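Local structure of proline dehydrogenase (Deinococcus radiodurans, 4H6Q) at residues A[66-69]-A[73-76]; A[115-120]-A[148-153]; A[254-259]-A[268-273]. The protein oxidises L-proline to delta-1-pyrroline-5-carboxylate with FAD as cofactor and a quinone as electron acceptor, the first step in breaking proline down to glutamate. All coordinates share one frame; numbering follows the deposited sequence. Where two conformers were deposited one is given.

From the N terminus, contact 1 (66-69 with 73-76) comes first and closes the short loop by which the chain leaves strand 58-63 and enters helix 71-90. Contact 2 spans a longer excursion: helix 115-129 meets helix 144-158 with strand 133-136 between them in sequence. Contact 3 closes the strand-to-helix link in the unit made of strand 254-259, helix 264-272 and strand 277-283. The three follow one another in series; none nests in or crosses another. Contacts 1 and 2 touch through Cys74 and Thr75 against Leu115 and Asn119, so helices 71-90 and 115-129 join them side by side. Contact 3 lies across the centre of the chain, its centre about 30 Å from that of contact 2.

Contact 1: A[66-69]-A[73-76]; sequences EFID and KCTE
Ile68 packs against the first turn of helix 71-90 through two apolar touches and one sulfur-oxygen approach. The apolar part is small. The branch methyl CG2 of Ile68 meets the CB of Lys73 at 3.6 Å, the two side chains crossing at about a right angle, and the CB of Ile68 lies 3.9 Å from the SG of Cys74. Because CG2 stands anti to the backbone N of Ile68, with CG1 beside that N (chi1 -59°), the methyl branch faces the helix. The closest approach joins the SG of Cys74 to the backbone O of Ile68, 3.3 Å apart.

The salt bridge of Lys73 lies within the helix. Lys73 gives only the root of its chain to Ile68; a bend at chi2 (-82°) leads the rest away, and Lys73 NZ pairs one helical turn on with OE1 of Glu76 at 2.9 Å. The ammonium reaches that oxygen on its syn side, 26° out of the carboxylate plane. On the loop, Glu66 pairs with the substrate-binding Arg293, so the strand-to-helix link has one charged side chain directed to the pocket.

Backbone bonds between Ile68 and Ser102 tie the loop to the chain beyond strand 96-99. The contact thus joins the loop after strand 58-63 to the start of helix 71-90, and helix 115-129 lies against that helix, with Cys74 and Thr75 resting on its Leu115.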
loop_
_atom_site.group_PDB
_atom_site.type_symbol
_atom_site.label_atom_id
_atom_site.label_comp_id
_atom_site.label_asym_id
_atom_site.label_seq_id
_atom_site.Cartn_x
_atom_site.Cartn_y
_atom_site.Cartn_z
ATOM N N GLU A 66 2.526 -1.235 -13.247
ATOM C CA GLU A 66 3.576 -0.326 -12.790
ATOM C C GLU A 66 4.548 0.009 -13.918
ATOM O O GLU A 66 4.640 -0.737 -14.921
ATOM C CB GLU A 66 4.343 -0.974 -11.593
ATOM C CG GLU A 66 4.945 -2.348 -11.917
ATOM C CD GLU A 66 5.366 -3.087 -10.692
ATOM O OE1 GLU A 66 6.550 -3.460 -10.599
ATOM O OE2 GLU A 66 4.517 -3.295 -9.791
ATOM N N PHE A 67 5.283 1.095 -13.751
ATOM C CA PHE A 67 6.324 1.520 -14.724
ATOM C C PHE A 67 5.752 1.544 -16.130
ATOM O O PHE A 67 6.318 1.003 -17.082
ATOM C CB PHE A 67 7.600 0.656 -14.631
ATOM C CG PHE A 67 8.176 0.609 -13.237
ATOM C CD1 PHE A 67 8.604 1.784 -12.602
ATOM C CD2 PHE A 67 8.200 -0.579 -12.502
ATOM C CE1 PHE A 67 9.056 1.767 -11.292
ATOM C CE2 PHE A 67 8.697 -0.604 -11.218
ATOM C CZ PHE A 67 9.125 0.577 -10.596
ATOM N N ILE A 68 4.608 2.218 -16.263
ATOM C CA ILE A 68 3.914 2.299 -17.537
ATOM C C ILE A 68 4.550 3.386 -18.418
ATOM O O ILE A 68 4.669 4.550 -18.004
ATOM C CB ILE A 68 2.412 2.533 -17.284
ATOM C CG1 ILE A 68 1.881 1.350 -16.433
ATOM C CG2 ILE A 68 1.665 2.688 -18.608
ATOM C CD1 ILE A 68 0.401 1.395 -16.228
ATOM N N ASP A 69 4.987 3.007 -19.618
ATOM C CA ASP A 69 5.803 3.913 -20.432
ATOM C C ASP A 69 5.034 4.972 -21.175
ATOM O O ASP A 69 5.518 6.097 -21.342
ATOM C CB ASP A 69 6.647 3.141 -21.441
ATOM C CG ASP A 69 7.688 2.286 -20.766
ATOM O OD1 ASP A 69 8.261 2.776 -19.756
ATOM O OD2 ASP A 69 7.891 1.120 -21.180
ATOM N N LYS A 73 -1.407 5.429 -21.806
ATOM C CA LYS A 73 -1.688 4.274 -20.944
ATOM C C LYS A 73 -1.660 4.614 -19.459
ATOM O O LYS A 73 -2.409 4.037 -18.666
ATOM C CB LYS A 73 -0.761 3.095 -21.259
ATOM C CG LYS A 73 -1.028 2.528 -22.684
ATOM C CD LYS A 73 -2.220 1.589 -22.578
ATOM C CE LYS A 73 -2.808 1.114 -23.890
ATOM N NZ LYS A 73 -4.029 0.305 -23.515
ATOM N N CYS A 74 -0.806 5.560 -19.071
ATOM C CA CYS A 74 -0.771 6.024 -17.678
ATOM C C CYS A 74 -2.114 6.673 -17.324
ATOM O O CYS A 74 -2.599 6.533 -16.195
ATOM C CB CYS A 74 0.335 7.082 -17.479
ATOM S SG CYS A 74 2.010 6.374 -17.435
ATOM N N THR A 75 -2.673 7.447 -18.249
ATOM C CA THR A 75 -3.920 8.156 -17.981
ATOM C C THR A 75 -5.098 7.193 -18.037
ATOM O O THR A 75 -6.026 7.285 -17.207
ATOM C CB THR A 75 -4.054 9.383 -18.927
ATOM O OG1 THR A 75 -2.854 10.176 -18.768
ATOM C CG2 THR A 75 -5.272 10.243 -18.591
ATOM N N GLU A 76 -5.075 6.263 -18.977
ATOM C CA GLU A 76 -6.060 5.167 -18.971
ATOM C C GLU A 76 -6.034 4.393 -17.660
ATOM O O GLU A 76 -7.090 4.006 -17.111
ATOM C CB GLU A 76 -5.805 4.219 -20.167
ATOM C CG GLU A 76 -6.797 3.057 -20.258
ATOM C CD GLU A 76 -6.471 2.107 -21.388
ATOM O OE1 GLU A 76 -5.592 2.398 -22.224
ATOM O OE2 GLU A 76 -7.093 1.027 -21.462
#

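Contact 2: A[115-120]-A[148-153]; sequences LGLTNA and LEQFRT
Leu117 and Gln150 bring helices 115-129 and 144-158 nearest each other here, their CA atoms 6.7 Å apart, and no hydrogen bond passes between the two segments. The contact is correspondingly light, burying 153 Å² with both sides summed. Its main touch is between unlike groups: the amide nitrogen NE2 of Gln150 lies 3.9 Å from the CB of Leu117 and 4.1 Å from the backbone N of the same residue, so the end of the glutamine abuts the root of the leucine. Gln150 gets there with an extended chain beyond CG (chi2 176°), long enough to span the gap between the helices. Its other amide atom, OE1, accepts a hydrogen bond from NE2 of Gln106, which holds the amide end in place.

With CG anti to the backbone N (chi1 -177°), the isobutyl group of Leu117 runs on past CB toward the 148-153 helix. There CD1 of Leu117 makes a distant approach at the rim, 4.4 Å from CG2 of Thr153. Leu154, the next residue of helix 144-158, packs on Leu117 and Ala120. At the N-terminal end of helix 115-129, Leu117 N makes a hydrogen bond to OD2 of Asp114.

Two helices separated in sequence by strand 133-136 and packed side by side in this way are neighbours in the outer layer of a beta/alpha barrel, the fold of the proline dehydrogenase family.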
loop_
_atom_site.group_PDB
_atom_site.type_symbol
_atom_site.label_atom_id
_atom_site.label_comp_id
_atom_site.label_asym_id
_atom_site.label_seq_id
_atom_site.Cartn_x
_atom_site.Cartn_y
_atom_site.Cartn_z
ATOM N N LEU A 115 2.647 14.391 -14.971
ATOM C CA LEU A 115 1.420 13.629 -15.273
ATOM C C LEU A 115 0.965 12.735 -14.119
ATOM O O LEU A 115 -0.244 12.557 -13.888
ATOM C CB LEU A 115 1.684 12.735 -16.493
ATOM C CG LEU A 115 0.505 11.922 -17.060
ATOM C CD1 LEU A 115 -0.712 12.819 -17.358
ATOM C CD2 LEU A 115 0.919 11.093 -18.278
ATOM N N GLY A 116 1.907 12.175 -13.353
ATOM C CA GLY A 116 1.574 11.460 -12.132
ATOM C C GLY A 116 0.830 12.338 -11.135
ATOM O O GLY A 116 -0.164 11.900 -10.527
ATOM N N LEU A 117 1.308 13.565 -10.948
ATOM C CA LEU A 117 0.647 14.489 -10.044
ATOM C C LEU A 117 -0.756 14.852 -10.556
ATOM O O LEU A 117 -1.729 14.857 -9.789
ATOM C CB LEU A 117 1.479 15.752 -9.860
ATOM C CG LEU A 117 0.942 16.803 -8.863
ATOM C CD1 LEU A 117 0.994 16.227 -7.471
ATOM C CD2 LEU A 117 1.784 18.072 -8.906
ATOM N N THR A 118 -0.900 15.148 -11.841
ATOM C CA THR A 118 -2.251 15.501 -12.252
ATOM C C THR A 118 -3.195 14.304 -12.229
ATOM O O THR A 118 -4.357 14.495 -11.827
ATOM C CB THR A 118 -2.330 16.150 -13.606
ATOM O OG1 THR A 118 -1.902 15.197 -14.571
ATOM C CG2 THR A 118 -1.428 17.364 -13.677
ATOM N N ASN A 119 -2.738 13.089 -12.522
ATOM C CA ASN A 119 -3.639 11.942 -12.393
ATOM C C ASN A 119 -3.922 11.641 -10.938
ATOM O O ASN A 119 -5.065 11.266 -10.603
ATOM C CB ASN A 119 -3.054 10.710 -13.101
ATOM C CG ASN A 119 -3.294 10.772 -14.615
ATOM O OD1 ASN A 119 -4.349 11.237 -15.078
ATOM N ND2 ASN A 119 -2.306 10.311 -15.414
ATOM N N ALA A 120 -2.918 11.767 -10.057
ATOM C CA ALA A 120 -3.179 11.518 -8.629
ATOM C C ALA A 120 -4.209 12.497 -8.068
ATOM O O ALA A 120 -5.057 12.113 -7.242
ATOM C CB ALA A 120 -1.889 11.592 -7.813
ATOM N N LEU A 148 7.799 11.865 -2.127
ATOM C CA LEU A 148 7.604 12.645 -0.895
ATOM C C LEU A 148 7.270 14.124 -1.150
ATOM O O LEU A 148 6.467 14.725 -0.408
ATOM C CB LEU A 148 8.804 12.511 0.062
ATOM C CG LEU A 148 9.002 11.090 0.615
ATOM C CD1 LEU A 148 10.190 11.070 1.584
ATOM C CD2 LEU A 148 7.753 10.473 1.274
ATOM N N GLU A 149 7.840 14.710 -2.203
ATOM C CA GLU A 149 7.478 16.052 -2.632
ATOM C C GLU A 149 6.014 16.106 -3.073
ATOM O O GLU A 149 5.235 16.995 -2.670
ATOM C CB GLU A 149 8.367 16.512 -3.776
ATOM N N GLN A 150 5.616 15.144 -3.908
ATOM C CA GLN A 150 4.247 15.103 -4.407
ATOM C C GLN A 150 3.260 14.802 -3.274
ATOM O O GLN A 150 2.162 15.397 -3.212
ATOM C CB GLN A 150 4.117 14.118 -5.550
ATOM C CG GLN A 150 4.892 14.537 -6.793
ATOM C CD GLN A 150 4.856 13.534 -7.933
ATOM O OE1 GLN A 150 4.759 12.332 -7.730
ATOM N NE2 GLN A 150 4.930 14.050 -9.161
ATOM N N PHE A 151 3.649 13.917 -2.349
ATOM C CA PHE A 151 2.831 13.670 -1.149
ATOM C C PHE A 151 2.566 14.958 -0.368
ATOM O O PHE A 151 1.403 15.268 -0.030
ATOM C CB PHE A 151 3.481 12.625 -0.253
ATOM C CG PHE A 151 2.742 12.411 1.022
ATOM C CD1 PHE A 151 1.440 11.871 1.018
ATOM C CD2 PHE A 151 3.340 12.719 2.234
ATOM C CE1 PHE A 151 0.750 11.695 2.210
ATOM C CE2 PHE A 151 2.639 12.527 3.439
ATOM C CZ PHE A 151 1.345 11.992 3.433
ATOM N N ARG A 152 3.608 15.748 -0.111
ATOM C CA ARG A 152 3.424 17.002 0.629
ATOM C C ARG A 152 2.491 17.941 -0.138
ATOM O O ARG A 152 1.569 18.533 0.456
ATOM C CB ARG A 152 4.795 17.646 0.880
ATOM C CG ARG A 152 4.721 19.013 1.530
ATOM C CD ARG A 152 6.111 19.548 1.919
ATOM N NE ARG A 152 6.688 18.808 3.042
ATOM C CZ ARG A 152 6.422 19.042 4.328
ATOM N NH1 ARG A 152 5.572 20.015 4.683
ATOM N NH2 ARG A 152 7.012 18.310 5.291
ATOM N N THR A 153 2.685 18.068 -1.458
ATOM C CA THR A 153 1.767 18.878 -2.262
ATOM C C THR A 153 0.296 18.395 -2.126
ATOM O O THR A 153 -0.630 19.194 -1.937
ATOM C CB THR A 153 2.194 18.855 -3.734
ATOM O OG1 THR A 153 3.487 19.446 -3.833
ATOM C CG2 THR A 153 1.198 19.589 -4.651
#

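Contact 3: A[254-259]-A[268-273]; sequences FEFQML and KQLAAE. With FAD (flavin-adenine dinucleotide), chain C.
Leu270 leans from helix 264-272 against Phe256 and Met258 of strand 254-259, and both meet its methyl CD1. CD2 of Phe256 lies 4.0 Å from CD1 of Leu270, which approaches the ring obliquely, while CD2 of Leu270 is 4.1 Å from Phe256 CE2. The phenylalanine and leucine side chains cross at about a right angle. In the conformer given, one of two deposited, Met258 is bent at chi2 (89°), which turns its thioether toward the helix and brings CE of Met258 to 3.6 Å from CD1 of Leu270.

Phe256 and Met258 alternate with Glu255, Gln257 and Leu259, so the strand presents one row of side chains to its helix and another to the interior of the barrel. This is the beta-alpha-beta crossover of strand 254-259, helix 264-272 and strand 277-283 in a beta8-alpha8 barrel. The apolar layer extends to Ile237 of helix 234-246, which touches both Phe256 and Met258, and to Val277, which touches Met258 and Leu270.

On the inner row Gln257 and Leu259 meet the flavin. CD2 of Leu259 packs at 3.5 Å from C7 of the FAD ring system, and CB of Gln257 lies 3.7 Å from FAD C7M. Leu259 also touches the bound substrate analogue, tetrahydrofuran-2-carboxylic acid. The amide of Gln257 is held by two hydrogen bonds: NE2 of Gln257 donates to OE1 of Glu255 at 2.9 Å, nearly straight at 166°, and its own OE1, of Gln257, accepts from NE of Arg189. Glu255 OE1 is in turn paired with Arg278, and the backbone N of Leu259 is hydrogen-bonded to NE2 of His232, whose ND1 is hydrogen-bonded to FAD.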
loop_
_atom_site.group_PDB
_atom_site.type_symbol
_atom_site.label_atom_id
_atom_site.label_comp_id
_atom_site.label_asym_id
_atom_site.label_seq_id
_atom_site.Cartn_x
_atom_site.Cartn_y
_atom_site.Cartn_z
ATOM N N PHE A 254 -4.189 3.159 15.125
ATOM C CA PHE A 254 -3.230 2.520 14.197
ATOM C C PHE A 254 -3.888 1.271 13.713
ATOM O O PHE A 254 -4.907 0.843 14.286
ATOM C CB PHE A 254 -1.896 2.179 14.901
ATOM C CG PHE A 254 -2.011 1.072 15.861
ATOM C CD1 PHE A 254 -1.693 -0.226 15.495
ATOM C CD2 PHE A 254 -2.548 1.292 17.148
ATOM C CE1 PHE A 254 -1.854 -1.300 16.404
ATOM C CE2 PHE A 254 -2.715 0.238 18.033
ATOM C CZ PHE A 254 -2.362 -1.030 17.687
ATOM N N GLU A 255 -3.323 0.634 12.688
ATOM C CA GLU A 255 -3.846 -0.659 12.223
ATOM C C GLU A 255 -2.684 -1.500 11.749
ATOM O O GLU A 255 -1.622 -0.969 11.331
ATOM C CB GLU A 255 -4.875 -0.504 11.111
ATOM C CG GLU A 255 -4.332 0.129 9.803
ATOM C CD GLU A 255 -5.425 0.666 8.943
ATOM O OE1 GLU A 255 -5.399 0.482 7.689
ATOM O OE2 GLU A 255 -6.356 1.341 9.499
ATOM N N PHE A 256 -2.887 -2.812 11.822
ATOM C CA PHE A 256 -1.984 -3.766 11.161
ATOM C C PHE A 256 -2.452 -3.920 9.727
ATOM O O PHE A 256 -3.653 -3.849 9.427
ATOM C CB PHE A 256 -2.020 -5.125 11.864
ATOM C CG PHE A 256 -1.390 -5.100 13.224
ATOM C CD1 PHE A 256 -0.008 -4.964 13.369
ATOM C CD2 PHE A 256 -2.197 -5.086 14.365
ATOM C CE1 PHE A 256 0.567 -4.925 14.634
ATOM C CE2 PHE A 256 -1.648 -5.052 15.609
ATOM C CZ PHE A 256 -0.252 -4.950 15.768
ATOM N N GLN A 257 -1.485 -4.156 8.823
ATOM C CA GLN A 257 -1.814 -4.438 7.424
ATOM C C GLN A 257 -1.028 -5.615 6.920
ATOM O O GLN A 257 0.123 -5.822 7.325
ATOM C CB GLN A 257 -1.526 -3.234 6.506
ATOM C CG GLN A 257 -2.418 -2.012 6.830
ATOM C CD GLN A 257 -2.276 -0.899 5.797
ATOM O OE1 GLN A 257 -1.379 -0.940 4.947
ATOM N NE2 GLN A 257 -3.133 0.120 5.876
ATOM N N MET A 258 -1.665 -6.436 6.054
ATOM C CA MET A 258 -1.035 -7.652 5.495
ATOM C C MET A 258 -1.428 -7.730 4.026
ATOM O O MET A 258 -2.457 -7.142 3.604
ATOM C CB MET A 258 -1.609 -8.901 6.178
ATOM C CG MET A 258 -1.061 -9.121 7.572
ATOM S SD MET A 258 -2.033 -8.301 8.809
ATOM C CE MET A 258 -0.882 -8.537 10.188
ATOM N N LEU A 259 -0.631 -8.471 3.252
ATOM C CA LEU A 259 -0.980 -8.741 1.867
ATOM C C LEU A 259 -2.020 -9.859 1.785
ATOM O O LEU A 259 -1.951 -10.840 2.567
ATOM C CB LEU A 259 0.259 -9.085 1.021
ATOM C CG LEU A 259 1.402 -8.033 1.008
ATOM C CD1 LEU A 259 2.575 -8.549 0.107
ATOM C CD2 LEU A 259 0.896 -6.713 0.498
ATOM N N LYS A 268 -7.100 -12.838 10.994
ATOM C CA LYS A 268 -8.305 -13.136 11.758
ATOM C C LYS A 268 -8.113 -12.985 13.265
ATOM O O LYS A 268 -9.011 -12.450 13.953
ATOM C CB LYS A 268 -8.799 -14.531 11.387
ATOM C CG LYS A 268 -9.364 -14.564 9.943
ATOM C CD LYS A 268 -9.845 -15.991 9.587
ATOM C CE LYS A 268 -10.260 -16.139 8.109
ATOM N NZ LYS A 268 -10.154 -17.548 7.637
ATOM N N GLN A 269 -7.003 -13.476 13.801
ATOM C CA GLN A 269 -6.713 -13.401 15.224
ATOM C C GLN A 269 -6.627 -11.978 15.721
ATOM O O GLN A 269 -7.214 -11.618 16.757
ATOM C CB GLN A 269 -5.423 -14.167 15.544
ATOM C CG GLN A 269 -4.960 -14.025 17.055
ATOM C CD GLN A 269 -3.444 -14.361 17.270
ATOM O OE1 GLN A 269 -2.809 -14.995 16.434
ATOM N NE2 GLN A 269 -2.887 -13.928 18.412
ATOM N N LEU A 270 -5.922 -11.131 14.996
ATOM C CA LEU A 270 -5.781 -9.722 15.388
ATOM C C LEU A 270 -7.132 -9.014 15.396
ATOM O O LEU A 270 -7.443 -8.248 16.337
ATOM C CB LEU A 270 -4.806 -9.011 14.434
ATOM C CG LEU A 270 -3.349 -9.442 14.593
ATOM C CD1 LEU A 270 -2.496 -8.917 13.430
ATOM C CD2 LEU A 270 -2.834 -8.941 15.920
ATOM N N ALA A 271 -7.988 -9.297 14.425
ATOM C CA ALA A 271 -9.314 -8.682 14.407
ATOM C C ALA A 271 -10.140 -9.178 15.599
ATOM O O ALA A 271 -10.879 -8.411 16.252
ATOM C CB ALA A 271 -10.022 -9.052 13.108
ATOM N N ALA A 272 -10.003 -10.448 15.956
ATOM C CA ALA A 272 -10.743 -10.994 17.089
ATOM C C ALA A 272 -10.265 -10.382 18.403
ATOM O O ALA A 272 -11.008 -10.317 19.359
ATOM C CB ALA A 272 -10.632 -12.535 17.123
ATOM N N GLU A 273 -9.024 -9.950 18.483
ATOM C CA GLU A 273 -8.467 -9.293 19.666
ATOM C C GLU A 273 -8.840 -7.811 19.695
ATOM O O GLU A 273 -8.528 -7.128 20.673
ATOM C CB GLU A 273 -6.928 -9.441 19.660
ATOM C CG GLU A 273 -6.510 -10.853 19.920
ATOM C CD GLU A 273 -5.005 -11.081 19.839
ATOM O OE1 GLU A 273 -4.281 -10.167 19.421
ATOM O OE2 GLU A 273 -4.540 -12.198 20.193
HETATM P PA FAD C . 9.547 -10.853 6.157
HETATM O O1A FAD C . 10.649 -10.693 7.209
HETATM O O2A FAD C . 9.940 -10.837 4.737
HETATM O O5B FAD C . 8.692 -12.076 6.322
HETATM C C5B FAD C . 8.097 -12.362 7.579
HETATM C C4B FAD C . 7.273 -13.632 7.571
HETATM O O4B FAD C . 6.062 -13.345 6.910
HETATM C C3B FAD C . 7.865 -14.746 6.784
HETATM O O3B FAD C . 8.843 -15.505 7.474
HETATM C C2B FAD C . 6.649 -15.512 6.428
HETATM O O2B FAD C . 6.121 -16.216 7.531
HETATM C C1B FAD C . 5.707 -14.407 6.072
HETATM N N9A FAD C . 5.799 -13.975 4.677
HETATM C C8A FAD C . 6.138 -12.703 4.220
HETATM N N7A FAD C . 6.121 -12.636 2.888
HETATM C C5A FAD C . 5.725 -13.890 2.433
HETATM C C6A FAD C . 5.532 -14.436 1.178
HETATM N N6A FAD C . 5.708 -13.664 -0.009
HETATM N N1A FAD C . 5.156 -15.723 1.097
HETATM C C2A FAD C . 4.963 -16.485 2.192
HETATM N N3A FAD C . 5.143 -16.012 3.435
HETATM C C4A FAD C . 5.503 -14.739 3.557
HETATM N N1 FAD C . 7.113 -2.469 0.345
HETATM C C2 FAD C . 7.434 -1.424 -0.464
HETATM O O2 FAD C . 8.696 -1.299 -0.799
HETATM N N3 FAD C . 6.511 -0.516 -0.906
HETATM C C4 FAD C . 5.171 -0.621 -0.552
HETATM O O4 FAD C . 4.272 0.272 -1.012
HETATM C C4X FAD C . 4.770 -1.734 0.313
HETATM N N5 FAD C . 3.463 -1.889 0.697
HETATM C C5X FAD C . 3.170 -2.936 1.542
HETATM C C6 FAD C . 1.843 -3.117 1.964
HETATM C C7 FAD C . 1.521 -4.170 2.858
HETATM C C7M FAD C . 0.079 -4.369 3.318
HETATM C C8 FAD C . 2.555 -5.025 3.311
HETATM C C8M FAD C . 2.259 -6.150 4.265
HETATM C C9 FAD C . 3.872 -4.856 2.855
HETATM C C9A FAD C . 4.181 -3.816 2.000
HETATM N N10 FAD C . 5.519 -3.653 1.591
HETATM C C10 FAD C . 5.817 -2.619 0.738
HETATM C "C1'" FAD C . 6.592 -4.509 2.071
HETATM C "C2'" FAD C . 7.037 -5.621 1.173
HETATM O "O2'" FAD C . 5.884 -6.023 0.443
HETATM C "C3'" FAD C . 7.730 -6.484 2.255
HETATM O "O3'" FAD C . 9.115 -6.335 2.345
HETATM C "C4'" FAD C . 7.368 -7.915 2.328
HETATM O "O4'" FAD C . 6.002 -7.928 2.541
HETATM C "C5'" FAD C . 8.122 -8.546 3.490
HETATM O "O5'" FAD C . 7.206 -9.194 4.317
HETATM P P FAD C . 7.201 -9.018 5.899
HETATM O O1P FAD C . 7.261 -7.580 6.500
HETATM O O2P FAD C . 6.087 -10.007 6.335
HETATM O O3P FAD C . 8.510 -9.780 6.459
#